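Local atomic coordinates of RNA 2',3'-cyclic phosphodiesterase (Deinococcus radiodurans, PDB entry 5H7E), a protein that belongs to the LigT-like family of the 2H phosphoesterase clan and folds as antiparallel sheet strands in two lobes with helices packed against them. Residues Tyr6-Ala11 / Glu54-Leu59; Val75-Thr80 / Leu143-Ser148; Val91-Thr96 / Lys125-Leu130. One frame throughout, in Å; residues are numbered along the deposited sequence.

Contact 1. Residues Tyr6-Ala11 / Glu54-Leu59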
loop_
_atom_site.group_PDB
_atom_site.type_symbol
_atom_site.label_atom_id
_atom_site.label_comp_id
_atom_site.label_asym_id
_atom_site.label_seq_id
_atom_site.Cartn_x
_atom_site.Cartn_y
_atom_site.Cartn_z
ATOM N N TYR A 6 -0.568 -11.886 -13.672
ATOM C CA TYR A 6 0.165 -11.442 -12.500
ATOM C C TYR A 6 -0.768 -10.734 -11.526
ATOM O O TYR A 6 -1.651 -9.989 -11.938
ATOM C CB TYR A 6 1.265 -10.444 -12.881
ATOM C CG TYR A 6 2.381 -10.988 -13.751
ATOM C CD1 TYR A 6 2.666 -12.335 -13.804
ATOM C CD2 TYR A 6 3.166 -10.120 -14.508
ATOM C CE1 TYR A 6 3.696 -12.804 -14.581
ATOM C CE2 TYR A 6 4.218 -10.594 -15.287
ATOM C CZ TYR A 6 4.475 -11.925 -15.314
ATOM O OH TYR A 6 5.509 -12.400 -16.102
ATOM N N ARG A 7 -0.476 -10.851 -10.220
ATOM C CA ARG A 7 -1.115 -10.018 -9.197
ATOM C C ARG A 7 -0.176 -8.869 -8.928
ATOM O O ARG A 7 0.955 -9.093 -8.462
ATOM C CB ARG A 7 -1.369 -10.758 -7.879
ATOM C CG ARG A 7 -2.188 -12.009 -7.998
ATOM C CD ARG A 7 -2.412 -12.648 -6.623
ATOM N NE ARG A 7 -3.274 -13.813 -6.752
ATOM C CZ ARG A 7 -3.992 -14.312 -5.754
ATOM N NH1 ARG A 7 -3.941 -13.734 -4.555
ATOM N NH2 ARG A 7 -4.765 -15.376 -5.952
ATOM N N LEU A 8 -0.622 -7.648 -9.260
ATOM C CA LEU A 8 0.266 -6.508 -9.163
ATOM C C LEU A 8 -0.371 -5.476 -8.252
ATOM O O LEU A 8 -1.584 -5.466 -8.041
ATOM C CB LEU A 8 0.532 -5.827 -10.502
ATOM C CG LEU A 8 1.106 -6.771 -11.570
ATOM C CD1 LEU A 8 1.279 -5.979 -12.884
ATOM C CD2 LEU A 8 2.455 -7.356 -11.154
ATOM N N PHE A 9 0.463 -4.596 -7.692
ATOM C CA PHE A 9 -0.124 -3.461 -6.990
ATOM C C PHE A 9 0.871 -2.320 -6.988
ATOM O O PHE A 9 2.071 -2.537 -7.083
ATOM C CB PHE A 9 -0.584 -3.804 -5.544
ATOM C CG PHE A 9 0.507 -4.325 -4.647
ATOM C CD1 PHE A 9 0.872 -5.678 -4.677
ATOM C CD2 PHE A 9 1.110 -3.465 -3.725
ATOM C CE1 PHE A 9 1.855 -6.171 -3.818
ATOM C CE2 PHE A 9 2.087 -3.947 -2.859
ATOM C CZ PHE A 9 2.467 -5.282 -2.883
ATOM N N TYR A 10 0.340 -1.095 -6.997
ATOM C CA TYR A 10 1.160 0.105 -6.869
ATOM C C TYR A 10 1.151 0.524 -5.414
ATOM O O TYR A 10 0.087 0.504 -4.790
ATOM C CB TYR A 10 0.575 1.236 -7.672
ATOM C CG TYR A 10 0.698 1.158 -9.196
ATOM C CD1 TYR A 10 1.792 1.672 -9.852
ATOM C CD2 TYR A 10 -0.345 0.638 -9.930
ATOM C CE1 TYR A 10 1.854 1.681 -11.296
ATOM C CE2 TYR A 10 -0.301 0.621 -11.313
ATOM C CZ TYR A 10 0.767 1.174 -11.969
ATOM O OH TYR A 10 0.712 1.157 -13.359
ATOM N N ALA A 11 2.330 0.804 -4.875
ATOM C CA ALA A 11 2.350 1.165 -3.452
ATOM C C ALA A 11 3.542 2.068 -3.206
ATOM O O ALA A 11 4.510 2.088 -3.968
ATOM C CB ALA A 11 2.459 -0.086 -2.576
ATOM N N GLU A 54 1.606 -9.096 -20.858
ATOM C CA GLU A 54 1.817 -8.168 -21.963
ATOM C C GLU A 54 1.337 -6.754 -21.655
ATOM O O GLU A 54 1.654 -5.832 -22.411
ATOM C CB GLU A 54 1.124 -8.687 -23.229
ATOM C CG GLU A 54 -0.339 -9.062 -23.000
ATOM C CD GLU A 54 -0.559 -10.565 -22.715
ATOM O OE1 GLU A 54 -1.571 -11.094 -23.241
ATOM O OE2 GLU A 54 0.248 -11.209 -21.973
ATOM N N ARG A 55 0.610 -6.550 -20.558
ATOM C CA ARG A 55 0.139 -5.222 -20.197
ATOM C C ARG A 55 1.064 -4.516 -19.227
ATOM O O ARG A 55 0.799 -3.362 -18.894
ATOM C CB ARG A 55 -1.268 -5.283 -19.574
ATOM C CG ARG A 55 -2.365 -5.869 -20.504
ATOM C CD ARG A 55 -2.323 -5.293 -21.930
ATOM N NE ARG A 55 -2.465 -3.837 -21.985
ATOM C CZ ARG A 55 -3.611 -3.187 -21.811
ATOM N NH1 ARG A 55 -3.644 -1.847 -21.883
ATOM N NH2 ARG A 55 -4.732 -3.872 -21.570
ATOM N N VAL A 56 2.129 -5.173 -18.768
ATOM C CA VAL A 56 2.954 -4.582 -17.723
ATOM C C VAL A 56 3.663 -3.334 -18.229
ATOM O O VAL A 56 3.812 -2.356 -17.498
ATOM C CB VAL A 56 3.946 -5.611 -17.175
ATOM C CG1 VAL A 56 4.908 -4.949 -16.198
ATOM C CG2 VAL A 56 3.176 -6.747 -16.485
ATOM N N GLU A 57 4.125 -3.341 -19.480
ATOM C CA GLU A 57 4.771 -2.137 -19.990
ATOM C C GLU A 57 3.834 -0.943 -19.989
ATOM O O GLU A 57 4.260 0.166 -19.646
ATOM C CB GLU A 57 5.346 -2.387 -21.390
ATOM C CG GLU A 57 6.289 -1.279 -21.843
ATOM C CD GLU A 57 7.499 -1.117 -20.921
ATOM O OE1 GLU A 57 7.953 -2.121 -20.322
ATOM O OE2 GLU A 57 7.999 0.023 -20.798
ATOM N N ASP A 58 2.541 -1.125 -20.315
ATOM C CA ASP A 58 1.608 0.009 -20.191
ATOM C C ASP A 58 1.534 0.517 -18.764
ATOM O O ASP A 58 1.429 1.727 -18.538
ATOM C CB ASP A 58 0.193 -0.348 -20.645
ATOM C CG ASP A 58 0.089 -0.554 -22.163
ATOM O OD1 ASP A 58 0.953 -0.040 -22.924
ATOM O OD2 ASP A 58 -0.893 -1.223 -22.582
ATOM N N LEU A 59 1.525 -0.399 -17.795
ATOM C CA LEU A 59 1.449 0.013 -16.399
ATOM C C LEU A 59 2.707 0.755 -15.976
ATOM O O LEU A 59 2.654 1.640 -15.103
ATOM C CB LEU A 59 1.250 -1.211 -15.494
ATOM C CG LEU A 59 -0.125 -1.861 -15.695
ATOM C CD1 LEU A 59 -0.183 -3.161 -14.883
ATOM C CD2 LEU A 59 -1.295 -0.952 -15.196
#
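The first torsion of Tyr10 (chi1 -73°) sets CG anti to the carbonyl carbon, beside its own backbone N, and from there the ring extends until its hydroxyl meets the backbone of Leu59. In Leu59 the same setting (chi1 -68°) brings CG to the strand side, from where CD2 stays beside that hydroxyl and CD1 reaches Leu8. Tyr10 OH donates to Leu59 O over 2.7 Å. The C=O...donor angle is 111°, so the hydroxyl reaches the carbonyl from the side rather than head-on, tilted somewhat from its plane. This bond satisfies a polar group on a buried residue, and it brings the hydroxyl hard against the leucine side chain: Tyr10 OH lies 3.2 Å from Leu59 CB and 3.4 Å from Leu59 CD2.

The rest of the interface is apolar and follows strand alternation, with the alternate residues Tyr6, Leu8 and Tyr10 meeting the helix. Strand 6-13 is paired on one edge with strand 42-48 and on the other with strand 148-160, and the first turn of helix 56-67 packs on this sheet in one lobe of the 2H (LigT-like) fold, as in relatives. Helix 101-114 also reaches Tyr10, through Leu108 and Ile112. On the other face of the strand, Phe9 stacks with Tyr157 and meets the ring of His42.

Val56 CG2 touches two strand residues. It sits at the edge of the Tyr6 ring, 3.9 Å from Tyr6 CD2, and 4.1 Å from Leu8 CD1. The same Leu8 CD1 touches Leu59 CD1 at 3.8 Å, so Leu8 bridges the two helix residues. Beside them, Arg55 grips Asp58 side-on, NE at 3.1 Å and NH1 at 2.9 Å from the single atom Asp58 OD2. Asp58 OD1 pairs with Arg61, and Arg55 NH1 also bonds to Leu115 O.

Contact 2. Residues Val75-Thr80 / Leu143-Ser148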
loop_
_atom_site.group_PDB
_atom_site.type_symbol
_atom_site.label_atom_id
_atom_site.label_comp_id
_atom_site.label_asym_id
_atom_site.label_seq_id
_atom_site.Cartn_x
_atom_site.Cartn_y
_atom_site.Cartn_z
ATOM N N VAL A 75 5.065 11.860 3.800
ATOM C CA VAL A 75 3.998 11.021 4.305
ATOM C C VAL A 75 4.046 11.031 5.820
ATOM O O VAL A 75 5.112 10.814 6.403
ATOM C CB VAL A 75 4.150 9.584 3.794
ATOM C CG1 VAL A 75 2.880 8.743 4.198
ATOM C CG2 VAL A 75 4.308 9.575 2.237
ATOM N N ASN A 76 2.899 11.327 6.446
ATOM C CA ASN A 76 2.802 11.410 7.900
ATOM C C ASN A 76 2.003 10.238 8.423
ATOM O O ASN A 76 0.911 9.973 7.917
ATOM C CB ASN A 76 2.102 12.700 8.263
ATOM C CG ASN A 76 2.845 13.890 7.731
ATOM O OD1 ASN A 76 3.884 14.237 8.268
ATOM N ND2 ASN A 76 2.312 14.531 6.693
ATOM N N LEU A 77 2.538 9.546 9.431
ATOM C CA LEU A 77 1.724 8.608 10.201
ATOM C C LEU A 77 0.733 9.364 11.058
ATOM O O LEU A 77 1.039 10.460 11.566
ATOM C CB LEU A 77 2.585 7.761 11.137
ATOM C CG LEU A 77 3.647 6.843 10.534
ATOM C CD1 LEU A 77 4.313 6.056 11.651
ATOM C CD2 LEU A 77 3.025 5.920 9.488
ATOM N N ARG A 78 -0.482 8.791 11.191
ATOM C CA ARG A 78 -1.492 9.409 12.029
ATOM C C ARG A 78 -1.907 8.375 13.078
ATOM O O ARG A 78 -1.048 7.890 13.804
ATOM C CB ARG A 78 -2.661 9.971 11.185
ATOM C CG ARG A 78 -2.160 11.008 10.119
ATOM C CD ARG A 78 -1.669 12.298 10.844
ATOM N NE ARG A 78 -2.761 13.010 11.508
ATOM C CZ ARG A 78 -2.595 14.128 12.219
ATOM N NH1 ARG A 78 -1.375 14.554 12.454
ATOM N NH2 ARG A 78 -3.646 14.755 12.771
ATOM N N GLY A 79 -3.196 8.079 13.203
ATOM C CA GLY A 79 -3.698 7.206 14.266
ATOM C C GLY A 79 -4.016 5.822 13.719
ATOM O O GLY A 79 -3.956 5.599 12.527
ATOM N N THR A 80 -4.285 4.883 14.624
ATOM C CA THR A 80 -4.672 3.550 14.185
ATOM C C THR A 80 -6.182 3.465 13.958
ATOM O O THR A 80 -6.973 4.297 14.429
ATOM C CB THR A 80 -4.208 2.514 15.198
ATOM O OG1 THR A 80 -4.695 2.897 16.524
ATOM C CG2 THR A 80 -2.674 2.376 15.180
ATOM N N LEU A 143 -3.783 4.102 19.308
ATOM C CA LEU A 143 -2.429 4.620 19.251
ATOM C C LEU A 143 -2.361 5.770 18.263
ATOM O O LEU A 143 -3.133 5.815 17.311
ATOM C CB LEU A 143 -1.419 3.520 18.754
ATOM C CG LEU A 143 -1.394 2.254 19.584
ATOM C CD1 LEU A 143 -0.391 1.270 18.892
ATOM C CD2 LEU A 143 -0.943 2.486 20.993
ATOM N N ILE A 144 -1.443 6.715 18.494
ATOM C CA ILE A 144 -1.145 7.690 17.449
ATOM C C ILE A 144 0.357 7.786 17.288
ATOM O O ILE A 144 1.133 7.453 18.195
ATOM C CB ILE A 144 -1.771 9.082 17.751
ATOM C CG1 ILE A 144 -1.201 9.673 19.025
ATOM C CG2 ILE A 144 -3.327 9.013 17.714
ATOM C CD1 ILE A 144 -1.772 11.164 19.304
ATOM N N PHE A 145 0.776 8.238 16.094
ATOM C CA PHE A 145 2.178 8.321 15.756
ATOM C C PHE A 145 2.509 9.735 15.286
ATOM O O PHE A 145 1.635 10.480 14.818
ATOM C CB PHE A 145 2.511 7.293 14.637
ATOM C CG PHE A 145 2.274 5.881 15.040
ATOM C CD1 PHE A 145 1.042 5.293 14.874
ATOM C CD2 PHE A 145 3.316 5.131 15.549
ATOM C CE1 PHE A 145 0.830 3.988 15.280
ATOM C CE2 PHE A 145 3.138 3.835 15.922
ATOM C CZ PHE A 145 1.889 3.244 15.811
ATOM N N ASP A 146 3.766 10.118 15.467
ATOM C CA ASP A 146 4.183 11.423 14.997
ATOM C C ASP A 146 5.288 11.355 13.958
ATOM O O ASP A 146 5.796 12.416 13.569
ATOM C CB ASP A 146 4.647 12.321 16.159
ATOM C CG ASP A 146 5.864 11.775 16.915
ATOM O OD1 ASP A 146 6.539 10.821 16.498
ATOM O OD2 ASP A 146 6.181 12.348 17.989
ATOM N N GLN A 147 5.632 10.158 13.474
ATOM C CA GLN A 147 6.742 10.045 12.551
ATOM C C GLN A 147 6.286 10.314 11.120
ATOM O O GLN A 147 5.103 10.231 10.785
ATOM C CB GLN A 147 7.347 8.661 12.602
ATOM C CG GLN A 147 7.938 8.263 13.986
ATOM C CD GLN A 147 6.912 7.576 14.918
ATOM O OE1 GLN A 147 5.721 7.678 14.732
ATOM N NE2 GLN A 147 7.409 6.882 15.921
ATOM N N SER A 148 7.255 10.705 10.309
ATOM C CA SER A 148 6.964 10.956 8.903
ATOM C C SER A 148 8.180 10.549 8.094
ATOM O O SER A 148 9.290 10.374 8.636
ATOM C CB SER A 148 6.652 12.430 8.654
ATOM O OG SER A 148 7.754 13.222 9.022
HETATM O O HOH W 1 3.033 12.105 11.792
#
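Leu77, Arg78 and Thr80 each form a backbone hydrogen bond with the facing, antiparallel segment: Leu77 N to Gln147 O (3.0 Å), Phe145 N to Arg78 O (2.9 Å) and Thr80 N to Leu143 O (3.1 Å). Asn76 faces Ser148 and Gly79 faces Ile144, so the register slips by one residue between these bridges. One side-chain bond adds to them. With chi1 at 53°, Thr80 OG1 lies between its own backbone N and carbonyl carbon, where it accepts from Leu143 N at 3.2 Å.

Near the slip, water 1 bridges the segments, donating to Leu77 O at 2.6 Å and to Gln147 O at 3.0 Å. Leu77 O also faces Phe145 O, another acceptor with which it cannot bond directly.

Apolar contacts centre on Phe145. Its CB is 3.5 Å from Leu77 CB, and the methyl Thr80 CG2 meets the ring edge at CE1, 3.9 Å away.

Residues 143-148, which lead into strand 148-160, border strand 73-83. Along that strand's other edge Arg78 and Gly79 both bond to Lys95 of strand 91-97, as in a beta bulge. Helix 16-26 touches Leu143, Phe145 and Gln147, while Trp92 and Val94 meet Leu143 and Phe145 respectively.

Contact 3. Residues Val91-Thr96 / Lys125-Leu130. With SO4 (sulfate ion), chain D.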
loop_
_atom_site.group_PDB
_atom_site.type_symbol
_atom_site.label_atom_id
_atom_site.label_comp_id
_atom_site.label_asym_id
_atom_site.label_seq_id
_atom_site.Cartn_x
_atom_site.Cartn_y
_atom_site.Cartn_z
ATOM N N VAL A 91 -8.873 -6.208 9.997
ATOM C CA VAL A 91 -7.613 -5.517 9.754
ATOM C C VAL A 91 -7.331 -4.390 10.752
ATOM O O VAL A 91 -8.223 -3.637 11.083
ATOM C CB VAL A 91 -7.630 -4.848 8.358
ATOM C CG1 VAL A 91 -6.308 -4.181 8.058
ATOM C CG2 VAL A 91 -7.995 -5.817 7.247
ATOM N N TRP A 92 -6.090 -4.291 11.223
ATOM C CA TRP A 92 -5.653 -3.205 12.083
ATOM C C TRP A 92 -4.646 -2.439 11.243
ATOM O O TRP A 92 -3.776 -3.038 10.652
ATOM C CB TRP A 92 -4.966 -3.764 13.314
ATOM C CG TRP A 92 -4.611 -2.753 14.356
ATOM C CD1 TRP A 92 -5.401 -1.764 14.833
ATOM C CD2 TRP A 92 -3.386 -2.669 15.085
ATOM N NE1 TRP A 92 -4.749 -1.059 15.801
ATOM C CE2 TRP A 92 -3.506 -1.598 15.976
ATOM C CE3 TRP A 92 -2.198 -3.396 15.068
ATOM C CZ2 TRP A 92 -2.488 -1.233 16.833
ATOM C CZ3 TRP A 92 -1.194 -3.033 15.918
ATOM C CH2 TRP A 92 -1.343 -1.962 16.790
ATOM N N PHE A 93 -4.773 -1.122 11.172
ATOM C CA PHE A 93 -3.877 -0.356 10.315
ATOM C C PHE A 93 -3.536 0.975 10.981
ATOM O O PHE A 93 -4.136 1.360 11.987
ATOM C CB PHE A 93 -4.547 -0.054 8.924
ATOM C CG PHE A 93 -5.831 0.755 9.038
ATOM C CD1 PHE A 93 -5.768 2.122 9.193
ATOM C CD2 PHE A 93 -7.063 0.133 8.940
ATOM C CE1 PHE A 93 -6.932 2.883 9.297
ATOM C CE2 PHE A 93 -8.233 0.891 9.080
ATOM C CZ PHE A 93 -8.141 2.254 9.249
ATOM N N VAL A 94 -2.500 1.624 10.451
ATOM C CA VAL A 94 -2.199 3.025 10.800
ATOM C C VAL A 94 -2.523 3.891 9.590
ATOM O O VAL A 94 -2.159 3.554 8.459
ATOM C CB VAL A 94 -0.750 3.219 11.263
ATOM C CG1 VAL A 94 0.304 2.725 10.221
ATOM C CG2 VAL A 94 -0.470 4.677 11.627
ATOM N N LYS A 95 -3.253 4.991 9.831
ATOM C CA LYS A 95 -3.569 5.925 8.756
ATOM C C LYS A 95 -2.323 6.705 8.354
ATOM O O LYS A 95 -1.505 7.066 9.196
ATOM C CB LYS A 95 -4.647 6.877 9.243
ATOM C CG LYS A 95 -4.976 7.991 8.245
ATOM C CD LYS A 95 -6.136 8.841 8.866
ATOM C CE LYS A 95 -6.576 9.957 7.963
ATOM N NZ LYS A 95 -5.393 10.712 7.516
ATOM N N THR A 96 -2.193 7.000 7.042
ATOM C CA THR A 96 -1.100 7.834 6.543
ATOM C C THR A 96 -1.718 8.986 5.777
ATOM O O THR A 96 -2.787 8.835 5.179
ATOM C CB THR A 96 -0.152 7.089 5.614
ATOM O OG1 THR A 96 -0.935 6.467 4.571
ATOM C CG2 THR A 96 0.543 5.943 6.359
ATOM N N LYS A 125 -8.298 4.989 1.131
ATOM C CA LYS A 125 -8.088 5.481 2.493
ATOM C C LYS A 125 -6.660 5.072 2.797
ATOM O O LYS A 125 -6.427 3.908 3.143
ATOM C CB LYS A 125 -9.043 4.838 3.495
ATOM C CG LYS A 125 -10.513 4.997 3.183
ATOM C CD LYS A 125 -11.027 6.380 3.411
ATOM C CE LYS A 125 -12.488 6.459 2.923
ATOM N NZ LYS A 125 -13.290 5.291 3.430
ATOM N N ALA A 126 -5.719 5.997 2.654
ATOM C CA ALA A 126 -4.315 5.620 2.719
ATOM C C ALA A 126 -3.962 5.079 4.098
ATOM O O ALA A 126 -4.277 5.694 5.127
ATOM C CB ALA A 126 -3.439 6.835 2.438
ATOM N N HIS A 127 -3.298 3.929 4.121
ATOM C CA HIS A 127 -2.958 3.309 5.401
ATOM C C HIS A 127 -1.815 2.337 5.175
ATOM O O HIS A 127 -1.525 1.922 4.037
ATOM C CB HIS A 127 -4.143 2.529 5.993
ATOM C CG HIS A 127 -4.568 1.370 5.131
ATOM N ND1 HIS A 127 -5.348 1.547 3.999
ATOM C CD2 HIS A 127 -4.337 0.037 5.230
ATOM C CE1 HIS A 127 -5.583 0.358 3.446
ATOM N NE2 HIS A 127 -4.985 -0.574 4.173
ATOM N N ILE A 128 -1.197 1.947 6.304
ATOM C CA ILE A 128 -0.292 0.781 6.348
ATOM C C ILE A 128 -0.983 -0.248 7.216
ATOM O O ILE A 128 -1.222 -0.007 8.415
ATOM C CB ILE A 128 1.077 1.148 6.936
ATOM C CG1 ILE A 128 1.727 2.240 6.099
ATOM C CG2 ILE A 128 1.944 -0.110 7.066
ATOM C CD1 ILE A 128 2.940 2.905 6.867
ATOM N N THR A 129 -1.268 -1.430 6.645
ATOM C CA THR A 129 -1.828 -2.512 7.452
ATOM C C THR A 129 -0.782 -3.087 8.398
ATOM O O THR A 129 0.369 -3.374 8.011
ATOM C CB THR A 129 -2.367 -3.597 6.523
ATOM O OG1 THR A 129 -3.427 -2.996 5.768
ATOM C CG2 THR A 129 -2.836 -4.848 7.273
ATOM N N LEU A 130 -1.195 -3.267 9.638
ATOM C CA LEU A 130 -0.308 -3.768 10.681
ATOM C C LEU A 130 -0.619 -5.204 11.075
ATOM O O LEU A 130 0.272 -5.942 11.554
ATOM C CB LEU A 130 -0.453 -2.889 11.926
ATOM C CG LEU A 130 -0.112 -1.415 11.642
ATOM C CD1 LEU A 130 -0.399 -0.643 12.918
ATOM C CD2 LEU A 130 1.412 -1.286 11.192
HETATM S S SO4 D . -3.584 -3.502 2.140
HETATM O O1 SO4 D . -3.849 -4.717 1.404
HETATM O O2 SO4 D . -4.659 -3.345 3.138
HETATM O O3 SO4 D . -2.251 -3.684 2.699
HETATM O O4 SO4 D . -3.597 -2.354 1.305
#
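Trp92 and Leu130 make the tight, buried side of this strand pair. Leu130 CD1 makes a CH-pi contact over one indole face, 4.0 Å from the six-membered ring centroid and 14° off its normal, and Leu130 CB meets Trp92 CE3 at 3.6 Å. On the same side Val94 and Ile128 lie side by side, Val94 CG1 to Ile128 CB at 3.7 Å, against Leu22 of helix 16-26. The reciprocal Val94/Ile128 backbone bonds and Leu130 N to Trp92 O (2.8 Å) are regular; at the loop end Thr96 N stands well above the carbonyl plane of its acceptor, Ala126 O.

His127-Ile128-Thr129 is one of the two His-x-Thr motifs that give the 2H clan its name; the other, on strand 42-48, includes Thr44. Alternation turns Ile128 inward, His127 and Thr129 to the other face.

That face is less buried, and its rings, Phe93 and His127, meet only obliquely, planes at 56°. His127 CG lies between its backbone N and carbonyl carbon (chi1 63°); ND1 donates to Lys125 O (2.7 Å), fixing the ring's rotation with NE2 toward the sulfate. Sulfate O2 accepts from His127 NE2 at 3.0 Å and Thr129 OG1 at 2.9 Å. Thr44 OG1 also binds this ion, probably from the crystallisation liquor.

How the contacts relate
All three contacts reach one antiparallel sheet, its strands set in two lobes as in 2H relatives. Contact 1 closes before contact 2 opens along the chain, and contact 3 lies within the span that contact 2 closes. Contact 1 stands apart, its centre about 29 Å from that of contact 2 and about 23 Å from that of contact 3, across the middle of the chain. Contacts 2 and 3 have centres about 10 Å apart and touch through neighbouring strands 73-83 and 91-97, where Thr80 CB packs on Phe93 O. Strand 42-48 pairs with the strand of contact 1 and also reaches the sulfate of contact 3, consistent with a site between two lobes.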